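Local structure of carbohydrate deacetylase (Enterococcus faecalis, 2I5I) at residues E104-E109 / K138-V143; L65-N70 / S95-K100; M200-E205 / R251-A256. The protein probably removes acetyl groups from acetylated carbohydrates, a magnesium-dependent step in the breakdown of oligosaccharides. All coordinates share one frame; numbering follows the deposited sequence.

Contact 1 of 3, residues E104-E109 / K138-V143; sequences EEVYNE and KKLLGV
Tyr107 and Val143 mark the point where the backbones of two helical segments, 104-109 and 138-143, come nearest, their CA atoms 5.9 Å apart. The segment axes approach to 10.0 Å and run broadly the same way, with a signed crossing angle of -34°. The atoms that meet across this gap are all carbon. Val143 does most of the work. Its CG1, set anti to the backbone N (chi1 171°), is carried against the opposite helix and meets backbone before side chain: it lies 3.6 Å from CA of Tyr107. The same methyl reaches CB of Tyr107 at 4.0 Å and approaches CD2 of the ring obliquely, so the tyrosine takes part through the root of its side chain more than through its aromatic end. On the flank toward Leu140, CG1 of Val106 stands 4.2 Å from CG1 of Val143. The Val106 methyl also touches CD2 of Leu140 at 4.0 Å, the two side chains crossing at about a right angle. Although the CB of Leu140 does not aim at the partner helix, its CD2 end comes nearer and makes the contact with Val106. Leu103 and Trp110, from the same helix as Val106, extend the apolar surface around Val143, while the Tyr107 ring lies along the later turns of helix 138-151, against Ala146, Leu147 and Lys150. Val106 also rests on Leu67, in the loop after strand 60-65, so the helix pair packs directly against the chain leaving the parallel sheet.

Contact 2 of 3, residues L65-N70 / S95-K100; sequences LTLTLN and SIFEEK
The ring of Phe97 receives two aliphatic groups from the loop after strand 60-65. Over one face sits CG2 of Thr68, 3.9 Å from the ring centroid and 24° off the normal, a CH-pi contact displaced toward the rim. The nearest ring atom is CD1, 3.6 Å from that methyl. Leu67 comes from another direction: its CD1 meets CE2 of Phe97 at 3.9 Å, with the two side chains at about a right angle and the methyl set obliquely to the ring. What presents the ring is an uncommon first torsion, with CG of Phe97 lying between its own backbone N and carbonyl carbon (chi1 88°), which sends the phenyl group toward the loop. On Thr68 the two branches divide their duties. OG1 is weakly hydrogen-bonded to ND1 of His131, so the methyl, beside the backbone N, faces the ring while the hydroxyl is turned to the histidine. Farther out, Val133 and Leu140 also pack on Phe97, and Leu67 is backed by Val106 and Trp110 of helix 103-117. The loop itself is tied to the sheet at Leu65, which pairs through its backbone with Asp128 and His130. The side chain of Thr68 lies about 4 Å from that of His130, a predicted magnesium ligand, and Asp13, His64 and His130 direct donor atoms toward one vacant point consistent with an unoccupied metal site. A loop at the C-terminal end of a parallel strand, bordering a probable metal centre, fits the active-site layout expected of a YdjC-family deacetylase.

Contact 3 of 3, residues M200-E205 / R251-A256; sequences MVVCSE and RGILLA
Arg251 lays the aliphatic part of its side chain across Val202, and its successive carbons show how a long charged residue can serve two environments. CB comes first, 3.5 Å from CG2 of Val202. CG follows at 3.7 Å from the same methyl and CD at 3.8 Å, so a single valine branch is covered by three methylenes in turn. The extended chain, crossing the valine at about a right angle, carries NE on past the methyl toward Asp199. Beyond CD the chemistry changes: NE forms a salt bridge with Asp199 OD1, one turn earlier on the helix that carries Val202, and NH1 bonds to the carbonyl oxygen of Ala247. Both partners would tend to fix the orientation of the guanidinium group. On its inner flank, CG2 of Val202 also touches CD1 of Ile253 at 3.9 Å, and that same isoleucine tip reaches CG1 of Val201 at 4.3 Å. Between Arg251 and Ile253, Gly252 turns the chain out of helix 242-250 with a positive phi of 68°, in a Schellman motif. Thus the end of helix 191-203 packs against the link between helix 242-250 and strand 254-256. Ile253 also packs on Leu198 of helix 191-203 and on Leu7 of strand 6-11, the parallel neighbour of strand 254-256, whereas Val201 rests on Phe209 of strand 208-213.

Contacts 1 and 2 form one buried apolar cluster, whereas contact 3 is a partly buried patch across the chain's centre from contact 2. The first two have centres 12 Å apart and meet directly: CD1 of Leu140 packs 3.6 Å from CE2 of Phe97. Contact 1 pairs two helices through aliphatic branches; contact 2 sets a loop against a short helix, with an aromatic face at its middle and a predicted metal ligand close by. Contact 3, centred about 33 Å from the centres of both, joins a helix end to a helix-strand link, away from the annotated site, and adds an arginine whose charged end is salt-bridged to Asp199.

Contact 1 of 3, residues E104-E109 / K138-V143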
loop_
_atom_site.group_PDB
_atom_site.type_symbol
_atom_site.label_atom_id
_atom_site.label_comp_id
_atom_site.label_asym_id
_atom_site.label_seq_id
_atom_site.Cartn_x
_atom_site.Cartn_y
_atom_site.Cartn_z
ATOM N N GLU A 104 9.134 -20.525 -37.043
ATOM C CA GLU A 104 8.250 -19.390 -37.203
ATOM C C GLU A 104 7.165 -19.408 -36.118
ATOM O O GLU A 104 6.832 -18.346 -35.590
ATOM C CB GLU A 104 7.585 -19.349 -38.581
ATOM N N GLU A 105 6.662 -20.607 -35.845
ATOM C CA GLU A 105 5.684 -20.763 -34.768
ATOM C C GLU A 105 6.341 -20.450 -33.422
ATOM O O GLU A 105 5.694 -19.818 -32.594
ATOM C CB GLU A 105 5.082 -22.158 -34.772
ATOM C CG GLU A 105 4.232 -22.432 -36.001
ATOM C CD GLU A 105 3.660 -23.822 -36.049
ATOM O OE1 GLU A 105 3.834 -24.598 -35.088
ATOM O OE2 GLU A 105 3.028 -24.149 -37.073
ATOM N N VAL A 106 7.581 -20.881 -33.235
ATOM C CA VAL A 106 8.299 -20.591 -31.991
ATOM C C VAL A 106 8.433 -19.080 -31.828
ATOM O O VAL A 106 8.220 -18.496 -30.769
ATOM C CB VAL A 106 9.667 -21.273 -31.939
ATOM C CG1 VAL A 106 10.381 -20.975 -30.614
ATOM C CG2 VAL A 106 9.527 -22.779 -32.118
ATOM N N TYR A 107 8.795 -18.415 -32.909
ATOM C CA TYR A 107 8.864 -16.957 -32.896
ATOM C C TYR A 107 7.550 -16.309 -32.443
ATOM O O TYR A 107 7.524 -15.522 -31.569
ATOM C CB TYR A 107 9.268 -16.395 -34.263
ATOM C CG TYR A 107 9.471 -14.894 -34.312
ATOM C CD1 TYR A 107 8.442 -14.055 -34.589
ATOM C CD2 TYR A 107 10.704 -14.343 -34.116
ATOM C CE1 TYR A 107 8.619 -12.714 -34.625
ATOM C CE2 TYR A 107 10.899 -13.022 -34.173
ATOM C CZ TYR A 107 9.857 -12.196 -34.417
ATOM O OH TYR A 107 10.063 -10.859 -34.485
ATOM N N ASN A 108 6.465 -16.684 -33.066
ATOM C CA ASN A 108 5.159 -16.101 -32.788
ATOM C C ASN A 108 4.733 -16.372 -31.348
ATOM O O ASN A 108 4.220 -15.503 -30.649
ATOM C CB ASN A 108 4.095 -16.631 -33.747
ATOM C CG ASN A 108 4.384 -16.205 -35.181
ATOM O OD1 ASN A 108 4.945 -15.121 -35.388
ATOM N ND2 ASN A 108 4.020 -17.027 -36.155
ATOM N N GLU A 109 4.940 -17.622 -30.942
ATOM C CA GLU A 109 4.539 -17.979 -29.575
ATOM C C GLU A 109 5.380 -17.226 -28.551
ATOM O O GLU A 109 4.845 -16.687 -27.571
ATOM C CB GLU A 109 4.638 -19.493 -29.371
ATOM C CG GLU A 109 4.503 -19.927 -27.916
ATOM C CD GLU A 109 3.164 -19.605 -27.294
ATOM O OE1 GLU A 109 2.178 -19.420 -28.036
ATOM O OE2 GLU A 109 3.080 -19.582 -26.039
ATOM N N LYS A 138 21.355 -23.563 -32.231
ATOM C CA LYS A 138 21.558 -22.229 -32.759
ATOM C C LYS A 138 20.343 -21.600 -33.410
ATOM O O LYS A 138 20.245 -20.368 -33.452
ATOM C CB LYS A 138 22.712 -22.311 -33.786
ATOM C CG LYS A 138 24.072 -22.075 -33.149
ATOM C CD LYS A 138 25.144 -22.949 -33.762
ATOM C CE LYS A 138 26.476 -22.925 -33.036
ATOM N NZ LYS A 138 27.577 -22.680 -34.014
ATOM N N LYS A 139 19.443 -22.433 -33.922
ATOM C CA LYS A 139 18.245 -21.993 -34.595
ATOM C C LYS A 139 17.233 -21.441 -33.587
ATOM O O LYS A 139 16.614 -20.407 -33.799
ATOM C CB LYS A 139 17.553 -23.134 -35.336
ATOM C CG LYS A 139 18.272 -23.680 -36.551
ATOM C CD LYS A 139 18.087 -25.188 -36.636
ATOM N N LEU A 140 17.064 -22.197 -32.501
ATOM C CA LEU A 140 16.217 -21.732 -31.397
ATOM C C LEU A 140 16.815 -20.474 -30.780
ATOM O O LEU A 140 16.139 -19.456 -30.641
ATOM C CB LEU A 140 16.021 -22.859 -30.386
ATOM C CG LEU A 140 15.014 -23.944 -30.807
ATOM C CD1 LEU A 140 15.054 -25.165 -29.898
ATOM C CD2 LEU A 140 13.602 -23.386 -30.835
ATOM N N LEU A 141 18.087 -20.506 -30.409
ATOM C CA LEU A 141 18.830 -19.319 -30.025
ATOM C C LEU A 141 18.595 -18.123 -30.931
ATOM O O LEU A 141 18.372 -16.986 -30.517
ATOM C CB LEU A 141 20.344 -19.612 -30.085
ATOM C CG LEU A 141 21.258 -18.491 -29.600
ATOM C CD1 LEU A 141 20.786 -17.949 -28.255
ATOM C CD2 LEU A 141 22.698 -18.981 -29.505
ATOM N N GLY A 142 18.698 -18.382 -32.236
ATOM C CA GLY A 142 18.458 -17.360 -33.237
ATOM C C GLY A 142 17.109 -16.687 -33.068
ATOM O O GLY A 142 16.993 -15.492 -33.302
ATOM N N VAL A 143 16.098 -17.459 -32.668
ATOM C CA VAL A 143 14.757 -16.927 -32.503
ATOM C C VAL A 143 14.696 -16.054 -31.244
ATOM O O VAL A 143 14.035 -15.015 -31.326
ATOM C CB VAL A 143 13.713 -18.042 -32.406
ATOM C CG1 VAL A 143 12.349 -17.479 -32.014
ATOM C CG2 VAL A 143 13.580 -18.780 -33.734
#

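Contact 2 of 3, residues L65-N70 / S95-K100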
loop_
_atom_site.group_PDB
_atom_site.type_symbol
_atom_site.label_atom_id
_atom_site.label_comp_id
_atom_site.label_asym_id
_atom_site.label_seq_id
_atom_site.Cartn_x
_atom_site.Cartn_y
_atom_site.Cartn_z
ATOM N N LEU A 65 10.720 -17.603 -21.117
ATOM C CA LEU A 65 10.043 -18.210 -22.265
ATOM C C LEU A 65 10.056 -19.730 -22.168
ATOM O O LEU A 65 10.966 -20.276 -21.547
ATOM C CB LEU A 65 10.720 -17.780 -23.567
ATOM C CG LEU A 65 10.784 -16.280 -23.860
ATOM C CD1 LEU A 65 11.717 -16.103 -25.062
ATOM C CD2 LEU A 65 9.427 -15.672 -24.124
ATOM N N THR A 66 9.081 -20.412 -22.766
ATOM C CA THR A 66 9.006 -21.854 -22.760
ATOM C C THR A 66 8.379 -22.452 -24.021
ATOM O O THR A 66 7.551 -21.854 -24.715
ATOM C CB THR A 66 8.202 -22.368 -21.529
ATOM O OG1 THR A 66 8.318 -23.791 -21.447
ATOM C CG2 THR A 66 6.750 -21.999 -21.680
ATOM N N LEU A 67 8.827 -23.669 -24.289
ATOM C CA LEU A 67 8.266 -24.550 -25.281
ATOM C C LEU A 67 7.934 -25.918 -24.690
ATOM O O LEU A 67 7.448 -26.789 -25.400
ATOM C CB LEU A 67 9.244 -24.762 -26.448
ATOM C CG LEU A 67 9.482 -23.542 -27.337
ATOM C CD1 LEU A 67 10.549 -23.829 -28.387
ATOM C CD2 LEU A 67 8.199 -23.087 -28.011
ATOM N N THR A 68 8.199 -26.117 -23.393
ATOM C CA THR A 68 8.196 -27.470 -22.842
ATOM C C THR A 68 7.585 -27.537 -21.446
ATOM O O THR A 68 7.759 -28.528 -20.741
ATOM C CB THR A 68 9.649 -28.006 -22.750
ATOM O OG1 THR A 68 10.376 -27.168 -21.841
ATOM C CG2 THR A 68 10.395 -27.924 -24.069
ATOM N N LEU A 69 6.887 -26.489 -21.015
ATOM C CA LEU A 69 6.363 -26.458 -19.647
ATOM C C LEU A 69 5.326 -27.574 -19.485
ATOM O O LEU A 69 4.300 -27.621 -20.162
ATOM C CB LEU A 69 5.781 -25.113 -19.282
ATOM C CG LEU A 69 5.241 -24.861 -17.875
ATOM C CD1 LEU A 69 6.348 -24.842 -16.838
ATOM C CD2 LEU A 69 4.487 -23.535 -17.818
ATOM N N ASN A 70 5.646 -28.470 -18.561
ATOM C CA ASN A 70 4.782 -29.583 -18.238
ATOM C C ASN A 70 3.393 -29.067 -17.874
ATOM O O ASN A 70 3.256 -28.157 -17.073
ATOM C CB ASN A 70 5.422 -30.417 -17.130
ATOM C CG ASN A 70 4.657 -31.667 -16.777
ATOM O OD1 ASN A 70 4.347 -31.802 -15.593
ATOM N ND2 ASN A 70 4.347 -32.571 -17.696
ATOM N N SER A 95 12.208 -33.725 -23.868
ATOM C CA SER A 95 12.903 -34.847 -24.477
ATOM C C SER A 95 12.588 -34.938 -25.967
ATOM O O SER A 95 13.407 -35.442 -26.739
ATOM C CB SER A 95 12.532 -36.192 -23.845
ATOM O OG SER A 95 11.350 -36.683 -24.489
ATOM N N ILE A 96 11.412 -34.463 -26.393
ATOM C CA ILE A 96 11.114 -34.665 -27.815
ATOM C C ILE A 96 10.762 -33.409 -28.586
ATOM O O ILE A 96 10.418 -33.523 -29.771
ATOM C CB ILE A 96 9.973 -35.699 -27.953
ATOM C CG1 ILE A 96 8.765 -35.415 -27.061
ATOM C CG2 ILE A 96 10.514 -37.109 -27.727
ATOM C CD1 ILE A 96 7.431 -35.650 -27.730
ATOM N N PHE A 97 10.830 -32.222 -27.980
ATOM C CA PHE A 97 10.330 -31.022 -28.634
ATOM C C PHE A 97 11.203 -30.546 -29.798
ATOM O O PHE A 97 10.639 -30.021 -30.771
ATOM C CB PHE A 97 10.199 -29.868 -27.629
ATOM C CG PHE A 97 11.454 -29.032 -27.446
ATOM C CD1 PHE A 97 12.470 -29.447 -26.606
ATOM C CD2 PHE A 97 11.598 -27.840 -28.135
ATOM C CE1 PHE A 97 13.605 -28.689 -26.439
ATOM C CE2 PHE A 97 12.728 -27.064 -27.967
ATOM C CZ PHE A 97 13.730 -27.487 -27.108
ATOM N N GLU A 98 12.511 -30.718 -29.666
ATOM C CA GLU A 98 13.443 -30.079 -30.600
ATOM C C GLU A 98 13.128 -30.450 -32.048
ATOM O O GLU A 98 13.246 -29.616 -32.941
ATOM C CB GLU A 98 14.882 -30.439 -30.248
ATOM C CG GLU A 98 15.880 -29.601 -31.022
ATOM C CD GLU A 98 17.315 -30.027 -30.855
ATOM O OE1 GLU A 98 17.589 -31.101 -30.278
ATOM O OE2 GLU A 98 18.184 -29.260 -31.327
ATOM N N GLU A 99 12.733 -31.695 -32.237
ATOM C CA GLU A 99 12.432 -32.313 -33.516
ATOM C C GLU A 99 11.088 -31.888 -34.077
ATOM O O GLU A 99 10.812 -31.965 -35.274
ATOM C CB GLU A 99 12.452 -33.847 -33.367
ATOM N N LYS A 100 10.183 -31.422 -33.212
ATOM C CA LYS A 100 8.842 -31.159 -33.729
ATOM C C LYS A 100 8.647 -29.716 -34.140
ATOM O O LYS A 100 7.938 -29.406 -35.093
ATOM C CB LYS A 100 7.823 -31.520 -32.645
ATOM C CG LYS A 100 7.964 -32.954 -32.150
ATOM C CD LYS A 100 6.751 -33.754 -32.596
ATOM C CE LYS A 100 7.012 -35.253 -32.491
ATOM N NZ LYS A 100 6.122 -35.961 -33.458
#

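Contact 3 of 3, residues M200-E205 / R251-A256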
loop_
_atom_site.group_PDB
_atom_site.type_symbol
_atom_site.label_atom_id
_atom_site.label_comp_id
_atom_site.label_asym_id
_atom_site.label_seq_id
_atom_site.Cartn_x
_atom_site.Cartn_y
_atom_site.Cartn_z
HETATM N N MSE A 200 35.162 -19.073 -8.880
HETATM C CA MSE A 200 35.217 -19.057 -10.345
HETATM C C MSE A 200 35.011 -17.611 -10.791
HETATM O O MSE A 200 35.748 -17.091 -11.627
HETATM C CB MSE A 200 34.214 -19.992 -11.000
HETATM C CG MSE A 200 34.589 -21.470 -11.035
HETATM SE SE MSE A 200 33.257 -22.497 -11.714
HETATM C CE MSE A 200 34.163 -23.986 -12.137
ATOM N N VAL A 201 34.022 -16.930 -10.208
ATOM C CA VAL A 201 33.805 -15.555 -10.676
ATOM C C VAL A 201 35.017 -14.688 -10.395
ATOM O O VAL A 201 35.436 -13.840 -11.176
ATOM C CB VAL A 201 32.563 -14.915 -10.032
ATOM C CG1 VAL A 201 32.517 -13.422 -10.322
ATOM C CG2 VAL A 201 31.312 -15.612 -10.553
ATOM N N VAL A 202 35.606 -14.893 -9.229
ATOM C CA VAL A 202 36.703 -14.020 -8.835
ATOM C C VAL A 202 37.924 -14.271 -9.710
ATOM O O VAL A 202 38.761 -13.397 -9.922
ATOM C CB VAL A 202 37.067 -14.230 -7.361
ATOM C CG1 VAL A 202 38.477 -13.742 -7.080
ATOM C CG2 VAL A 202 36.072 -13.515 -6.459
ATOM N N CYS A 203 38.008 -15.486 -10.216
ATOM C CA CYS A 203 39.151 -15.910 -11.011
ATOM C C CYS A 203 39.040 -15.574 -12.484
ATOM O O CYS A 203 40.042 -15.660 -13.205
ATOM C CB CYS A 203 39.329 -17.433 -10.861
ATOM S SG CYS A 203 39.943 -17.933 -9.236
ATOM N N SER A 204 37.859 -15.205 -12.988
ATOM C CA SER A 204 37.796 -15.091 -14.449
ATOM C C SER A 204 37.849 -13.642 -14.904
ATOM O O SER A 204 37.842 -12.728 -14.084
ATOM C CB SER A 204 36.543 -15.783 -14.986
ATOM O OG SER A 204 35.457 -14.878 -14.919
ATOM N N GLU A 205 37.917 -13.478 -16.216
ATOM C CA GLU A 205 38.121 -12.208 -16.888
ATOM C C GLU A 205 36.826 -11.439 -17.129
ATOM O O GLU A 205 36.840 -10.222 -17.339
ATOM C CB GLU A 205 38.813 -12.456 -18.238
ATOM N N ARG A 251 34.662 -11.643 -1.117
ATOM C CA ARG A 251 35.281 -11.683 -2.441
ATOM C C ARG A 251 35.057 -10.379 -3.189
ATOM O O ARG A 251 35.438 -10.298 -4.354
ATOM C CB ARG A 251 34.737 -12.846 -3.263
ATOM C CG ARG A 251 35.318 -14.194 -2.865
ATOM C CD ARG A 251 34.532 -15.323 -3.474
ATOM N NE ARG A 251 34.937 -16.656 -3.079
ATOM C CZ ARG A 251 34.830 -17.195 -1.872
ATOM N NH1 ARG A 251 34.315 -16.514 -0.862
ATOM N NH2 ARG A 251 35.246 -18.437 -1.664
ATOM N N GLY A 252 34.455 -9.393 -2.531
ATOM C CA GLY A 252 34.211 -8.100 -3.134
ATOM C C GLY A 252 33.192 -8.143 -4.253
ATOM O O GLY A 252 33.077 -7.168 -5.013
ATOM N N ILE A 253 32.426 -9.224 -4.389
ATOM C CA ILE A 253 31.508 -9.332 -5.523
ATOM C C ILE A 253 30.272 -8.456 -5.333
ATOM O O ILE A 253 29.710 -8.402 -4.241
ATOM C CB ILE A 253 31.110 -10.804 -5.765
ATOM C CG1 ILE A 253 32.340 -11.649 -6.091
ATOM C CG2 ILE A 253 30.025 -10.947 -6.815
ATOM C CD1 ILE A 253 32.192 -13.137 -6.057
ATOM N N LEU A 254 29.892 -7.786 -6.414
ATOM C CA LEU A 254 28.744 -6.897 -6.479
ATOM C C LEU A 254 27.499 -7.673 -6.883
ATOM O O LEU A 254 27.500 -8.289 -7.955
ATOM C CB LEU A 254 28.903 -5.756 -7.485
ATOM C CG LEU A 254 29.942 -4.674 -7.200
ATOM C CD1 LEU A 254 29.970 -3.644 -8.318
ATOM C CD2 LEU A 254 29.672 -4.050 -5.838
ATOM N N LEU A 255 26.448 -7.654 -6.053
ATOM C CA LEU A 255 25.248 -8.383 -6.489
ATOM C C LEU A 255 24.371 -7.507 -7.362
ATOM O O LEU A 255 23.853 -6.485 -6.929
ATOM C CB LEU A 255 24.447 -8.898 -5.286
ATOM C CG LEU A 255 24.998 -10.150 -4.604
ATOM C CD1 LEU A 255 24.221 -10.453 -3.318
ATOM C CD2 LEU A 255 24.951 -11.359 -5.537
ATOM N N ALA A 256 24.180 -7.943 -8.607
ATOM C CA ALA A 256 23.499 -7.151 -9.607
ATOM C C ALA A 256 22.310 -7.837 -10.244
ATOM O O ALA A 256 21.959 -8.980 -9.959
ATOM C CB ALA A 256 24.538 -6.813 -10.688
#